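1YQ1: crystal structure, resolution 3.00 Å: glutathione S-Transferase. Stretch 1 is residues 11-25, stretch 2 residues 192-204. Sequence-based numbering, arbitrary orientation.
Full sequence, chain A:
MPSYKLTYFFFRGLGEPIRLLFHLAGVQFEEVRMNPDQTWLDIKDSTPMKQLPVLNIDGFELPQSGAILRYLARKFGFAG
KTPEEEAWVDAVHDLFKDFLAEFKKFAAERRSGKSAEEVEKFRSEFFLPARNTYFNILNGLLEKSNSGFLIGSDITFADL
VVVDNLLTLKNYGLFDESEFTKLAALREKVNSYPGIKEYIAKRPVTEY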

# COMPACT_ATOMS: atom_id res chain seq x y z
N PHE A 11 -7.26 -14.11 -14.41
CA PHE A 11 -7.87 -12.79 -14.57
C PHE A 11 -6.97 -11.60 -14.34
O PHE A 11 -5.83 -11.73 -13.88
CB PHE A 11 -9.10 -12.68 -13.66
CG PHE A 11 -8.79 -12.85 -12.20
CD1 PHE A 11 -8.34 -14.07 -11.70
CD2 PHE A 11 -8.94 -11.79 -11.32
CE1 PHE A 11 -8.05 -14.23 -10.36
CE2 PHE A 11 -8.65 -11.94 -9.97
CZ PHE A 11 -8.19 -13.17 -9.49
N ARG A 12 -7.49 -10.42 -14.66
CA ARG A 12 -6.75 -9.17 -14.51
C ARG A 12 -6.34 -8.91 -13.07
O ARG A 12 -5.15 -8.76 -12.76
CB ARG A 12 -7.62 -8.01 -15.01
CG ARG A 12 -7.29 -7.57 -16.40
CD ARG A 12 -8.50 -7.05 -17.13
NE ARG A 12 -9.11 -5.89 -16.49
CZ ARG A 12 -9.94 -5.95 -15.46
NH1 ARG A 12 -10.28 -7.12 -14.93
NH2 ARG A 12 -10.44 -4.83 -14.96
N GLY A 13 -7.34 -8.84 -12.21
CA GLY A 13 -7.10 -8.61 -10.80
C GLY A 13 -6.01 -7.63 -10.45
O GLY A 13 -5.91 -6.55 -11.02
N LEU A 14 -5.17 -8.05 -9.50
CA LEU A 14 -4.06 -7.26 -8.98
C LEU A 14 -2.81 -7.34 -9.85
O LEU A 14 -1.96 -6.45 -9.79
CB LEU A 14 -3.72 -7.77 -7.59
CG LEU A 14 -3.48 -6.80 -6.44
CD1 LEU A 14 -4.79 -6.15 -6.04
CD2 LEU A 14 -2.86 -7.55 -5.27
N GLY A 15 -2.69 -8.39 -10.65
CA GLY A 15 -1.49 -8.54 -11.45
C GLY A 15 -1.47 -7.81 -12.77
O GLY A 15 -0.39 -7.51 -13.29
N GLU A 16 -2.64 -7.50 -13.31
CA GLU A 16 -2.72 -6.84 -14.60
C GLU A 16 -1.83 -5.62 -14.81
O GLU A 16 -1.21 -5.48 -15.87
CB GLU A 16 -4.16 -6.47 -14.89
CG GLU A 16 -4.43 -6.26 -16.38
CD GLU A 16 -3.91 -7.40 -17.25
OE1 GLU A 16 -3.77 -8.54 -16.75
OE2 GLU A 16 -3.66 -7.16 -18.45
N PRO A 17 -1.76 -4.69 -13.83
CA PRO A 17 -0.90 -3.52 -14.03
C PRO A 17 0.55 -3.91 -14.20
O PRO A 17 1.30 -3.24 -14.89
CB PRO A 17 -1.14 -2.71 -12.76
CG PRO A 17 -2.56 -2.98 -12.48
CD PRO A 17 -2.64 -4.48 -12.67
N ILE A 18 0.94 -5.02 -13.57
CA ILE A 18 2.30 -5.50 -13.68
C ILE A 18 2.50 -5.98 -15.12
O ILE A 18 3.56 -5.75 -15.72
CB ILE A 18 2.56 -6.65 -12.73
CG1 ILE A 18 2.32 -6.19 -11.30
CG2 ILE A 18 3.99 -7.13 -12.87
CD1 ILE A 18 2.47 -7.30 -10.29
N ARG A 19 1.49 -6.64 -15.67
CA ARG A 19 1.55 -7.13 -17.05
C ARG A 19 1.66 -5.94 -17.97
O ARG A 19 2.51 -5.90 -18.85
CB ARG A 19 0.30 -7.95 -17.39
CG ARG A 19 0.25 -9.32 -16.74
CD ARG A 19 -1.16 -9.90 -16.74
NE ARG A 19 -1.20 -11.19 -16.06
CZ ARG A 19 -2.30 -11.78 -15.58
NH1 ARG A 19 -3.48 -11.18 -15.69
NH2 ARG A 19 -2.21 -12.96 -15.00
N LEU A 20 0.80 -4.94 -17.76
CA LEU A 20 0.83 -3.74 -18.59
C LEU A 20 2.20 -3.07 -18.57
O LEU A 20 2.62 -2.46 -19.54
CB LEU A 20 -0.23 -2.76 -18.10
CG LEU A 20 -1.64 -3.27 -18.37
CD1 LEU A 20 -2.68 -2.49 -17.61
CD2 LEU A 20 -1.89 -3.17 -19.85
N LEU A 21 2.90 -3.22 -17.45
CA LEU A 21 4.22 -2.62 -17.27
C LEU A 21 5.29 -3.32 -18.11
O LEU A 21 6.06 -2.66 -18.81
CB LEU A 21 4.61 -2.67 -15.80
CG LEU A 21 5.90 -1.94 -15.41
CD1 LEU A 21 5.78 -0.44 -15.74
CD2 LEU A 21 6.18 -2.15 -13.94
N PHE A 22 5.35 -4.64 -18.02
CA PHE A 22 6.33 -5.41 -18.77
C PHE A 22 6.21 -5.15 -20.27
O PHE A 22 7.20 -5.23 -21.01
CB PHE A 22 6.14 -6.89 -18.52
CG PHE A 22 6.85 -7.41 -17.31
CD1 PHE A 22 8.23 -7.42 -17.27
CD2 PHE A 22 6.14 -7.99 -16.27
CE1 PHE A 22 8.91 -8.01 -16.21
CE2 PHE A 22 6.81 -8.59 -15.20
CZ PHE A 22 8.20 -8.60 -15.17
N HIS A 23 5.00 -4.87 -20.72
CA HIS A 23 4.75 -4.60 -22.14
C HIS A 23 5.09 -3.15 -22.42
O HIS A 23 5.91 -2.85 -23.28
CB HIS A 23 3.30 -4.93 -22.48
CG HIS A 23 3.00 -6.40 -22.38
ND1 HIS A 23 3.57 -7.33 -23.22
CD2 HIS A 23 2.28 -7.10 -21.47
CE1 HIS A 23 3.22 -8.55 -22.83
NE2 HIS A 23 2.44 -8.44 -21.77
N LEU A 24 4.47 -2.24 -21.68
CA LEU A 24 4.72 -0.82 -21.82
C LEU A 24 6.23 -0.56 -21.81
O LEU A 24 6.72 0.36 -22.46
CB LEU A 24 4.04 -0.08 -20.66
CG LEU A 24 4.38 1.35 -20.22
CD1 LEU A 24 5.38 1.28 -19.08
CD2 LEU A 24 4.88 2.17 -21.38
N ALA A 25 6.97 -1.39 -21.08
CA ALA A 25 8.41 -1.24 -21.00
C ALA A 25 9.07 -1.93 -22.18
O ALA A 25 9.94 -1.37 -22.85
CB ALA A 25 8.92 -1.82 -19.71
N SER A 192 -3.93 3.01 -25.36
CA SER A 192 -3.35 3.30 -26.66
C SER A 192 -1.84 3.44 -26.63
O SER A 192 -1.19 3.42 -27.67
CB SER A 192 -3.96 4.58 -27.21
OG SER A 192 -3.91 5.60 -26.22
N TYR A 193 -1.27 3.58 -25.44
CA TYR A 193 0.16 3.74 -25.31
C TYR A 193 0.93 2.64 -26.04
O TYR A 193 0.64 1.45 -25.87
CB TYR A 193 0.55 3.75 -23.84
CG TYR A 193 1.83 4.51 -23.55
CD1 TYR A 193 3.07 3.94 -23.79
CD2 TYR A 193 1.78 5.82 -23.08
CE1 TYR A 193 4.23 4.64 -23.57
CE2 TYR A 193 2.95 6.54 -22.86
CZ TYR A 193 4.17 5.94 -23.11
OH TYR A 193 5.33 6.65 -22.91
N PRO A 194 1.91 3.01 -26.86
CA PRO A 194 2.69 2.00 -27.58
C PRO A 194 3.22 0.91 -26.65
O PRO A 194 3.88 1.19 -25.64
CB PRO A 194 3.81 2.82 -28.24
CG PRO A 194 3.94 4.02 -27.34
CD PRO A 194 2.49 4.35 -27.06
N GLY A 195 2.93 -0.34 -27.01
CA GLY A 195 3.35 -1.48 -26.21
C GLY A 195 2.10 -2.02 -25.53
O GLY A 195 1.75 -3.20 -25.65
N ILE A 196 1.40 -1.14 -24.81
CA ILE A 196 0.19 -1.52 -24.13
C ILE A 196 -0.85 -1.81 -25.19
O ILE A 196 -1.50 -2.85 -25.16
CB ILE A 196 -0.33 -0.37 -23.22
CG1 ILE A 196 0.63 -0.16 -22.04
CG2 ILE A 196 -1.73 -0.69 -22.71
CD1 ILE A 196 0.21 0.93 -21.08
N LYS A 197 -0.98 -0.89 -26.14
CA LYS A 197 -1.94 -1.02 -27.23
C LYS A 197 -1.86 -2.41 -27.85
O LYS A 197 -2.86 -3.13 -27.93
CB LYS A 197 -1.66 0.05 -28.29
CG LYS A 197 -2.75 0.18 -29.34
CD LYS A 197 -2.42 1.26 -30.37
CE LYS A 197 -3.55 1.39 -31.38
NZ LYS A 197 -4.87 1.59 -30.69
N GLU A 198 -0.67 -2.80 -28.28
CA GLU A 198 -0.49 -4.11 -28.87
C GLU A 198 -1.05 -5.11 -27.87
O GLU A 198 -2.12 -5.66 -28.08
CB GLU A 198 1.00 -4.41 -29.13
CG GLU A 198 1.60 -3.67 -30.32
CD GLU A 198 1.56 -2.16 -30.18
OE1 GLU A 198 0.45 -1.58 -30.13
OE2 GLU A 198 2.64 -1.54 -30.14
N TYR A 199 -0.31 -5.31 -26.78
CA TYR A 199 -0.71 -6.24 -25.72
C TYR A 199 -2.21 -6.35 -25.42
O TYR A 199 -2.76 -7.44 -25.45
CB TYR A 199 0.02 -5.90 -24.43
CG TYR A 199 -0.56 -6.61 -23.23
CD1 TYR A 199 -0.38 -7.98 -23.06
CD2 TYR A 199 -1.30 -5.91 -22.29
CE1 TYR A 199 -0.92 -8.64 -21.95
CE2 TYR A 199 -1.85 -6.55 -21.18
CZ TYR A 199 -1.66 -7.91 -21.02
OH TYR A 199 -2.17 -8.54 -19.91
N ILE A 200 -2.86 -5.24 -25.09
CA ILE A 200 -4.28 -5.26 -24.78
C ILE A 200 -5.10 -5.78 -25.95
O ILE A 200 -6.20 -6.28 -25.78
CB ILE A 200 -4.79 -3.84 -24.35
CG1 ILE A 200 -4.38 -3.57 -22.91
CG2 ILE A 200 -6.31 -3.75 -24.46
CD1 ILE A 200 -4.91 -2.27 -22.37
N ALA A 201 -4.55 -5.66 -27.15
CA ALA A 201 -5.25 -6.13 -28.33
C ALA A 201 -5.29 -7.66 -28.31
O ALA A 201 -6.29 -8.27 -28.69
CB ALA A 201 -4.55 -5.64 -29.58
N LYS A 202 -4.21 -8.27 -27.84
CA LYS A 202 -4.11 -9.73 -27.77
C LYS A 202 -4.57 -10.39 -26.47
O LYS A 202 -4.45 -11.60 -26.31
CB LYS A 202 -2.66 -10.15 -28.05
CG LYS A 202 -2.19 -9.84 -29.47
CD LYS A 202 -0.70 -10.12 -29.66
CE LYS A 202 -0.33 -11.58 -29.38
NZ LYS A 202 1.15 -11.79 -29.35
N ARG A 203 -5.10 -9.61 -25.52
CA ARG A 203 -5.54 -10.21 -24.26
C ARG A 203 -7.04 -10.50 -24.31
O ARG A 203 -7.79 -9.79 -25.00
CB ARG A 203 -5.23 -9.29 -23.08
CG ARG A 203 -6.18 -8.12 -22.87
CD ARG A 203 -5.77 -7.33 -21.64
NE ARG A 203 -6.70 -6.26 -21.31
CZ ARG A 203 -6.50 -5.37 -20.35
NH1 ARG A 203 -5.39 -5.42 -19.63
NH2 ARG A 203 -7.39 -4.42 -20.10
N PRO A 204 -7.49 -11.54 -23.59
CA PRO A 204 -8.90 -11.96 -23.53
C PRO A 204 -9.85 -10.89 -23.03
O PRO A 204 -9.76 -10.44 -21.89
CB PRO A 204 -8.86 -13.17 -22.60
CG PRO A 204 -7.67 -12.92 -21.75
CD PRO A 204 -6.66 -12.41 -22.74

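Residues 11-25 and 192-204, far apart in the sequence, meet through two helices whose axes approach to 8.7 Å and whose directions differ by 131°, burying 532 Å² in total. Phe 11 does not reach the second stretch, but its carbonyl O accepts a hydrogen bond from Arg 19 NH1 at 3.0 Å. Arg 12 starts sideways to the contact and bends nearer at its end, where its CD lies 4.1 Å from Arg 203 NH2, over one face of the Arg 203 guanidinium. Its NE is 4.3 Å from the same NH2, so two like charges lie close together; Arg 203 is itself salt-bridged to Glu 16.

Glu 16 is the polar centre of the contact. Its OE2 accepts a hydrogen bond from Tyr 199 OH at 2.5 Å and forms a salt bridge with Arg 203 NH1 at 2.7 Å; the hydrogen bond within that bridge is weak, with an angle of 127° at the hydrogen. The other carboxylate oxygen, OE1, pairs with Arg 19 NH1 at 2.9 Å in a nearly straight hydrogen bond, so that one buried carboxylate joins an arginine of its own helix to two residues of the other stretch. Arg 19 directs its CB toward the second stretch, 3.6 Å from Tyr 199 OH, while the end of its side chain leads away to Glu 16 and Phe 11.

One turn on from Glu 16, Leu 20 provides the apolar counterpart. Its CD2 packs against Tyr 199 CE2 at 3.6 Å, near the plane of the ring, and against Ile 196 CG2 at 3.8 Å and Ile 200 CG1 at 4.0 Å. Over one face of the Tyr 199 ring, the His 23 ring forms an offset stack, with centroids 4.0 Å apart and planes inclined by only 14°. Tyr 199 CB also lies over the face of the imidazole, 3.9 Å from its centroid. The tyrosine side chain thus fits as a knob into a hole formed by Glu 16, Arg 19, Leu 20 and His 23, and it has the largest covered area of any residue in the contact.

Leu 24 closes the interface, with CB 3.7 Å from Ile 196 CG1 and CD2 3.4 Å from Tyr 193 CE1. Here the backbones come closest, the CA atoms of Leu 24 and Gly 195 lying 4.6 Å apart. Gly 195, at the N-cap position, permits this approach: an ideal CB would point toward the first helix and clash with His 23 O at 3.0 Å. Its backbone angles independently call for glycine.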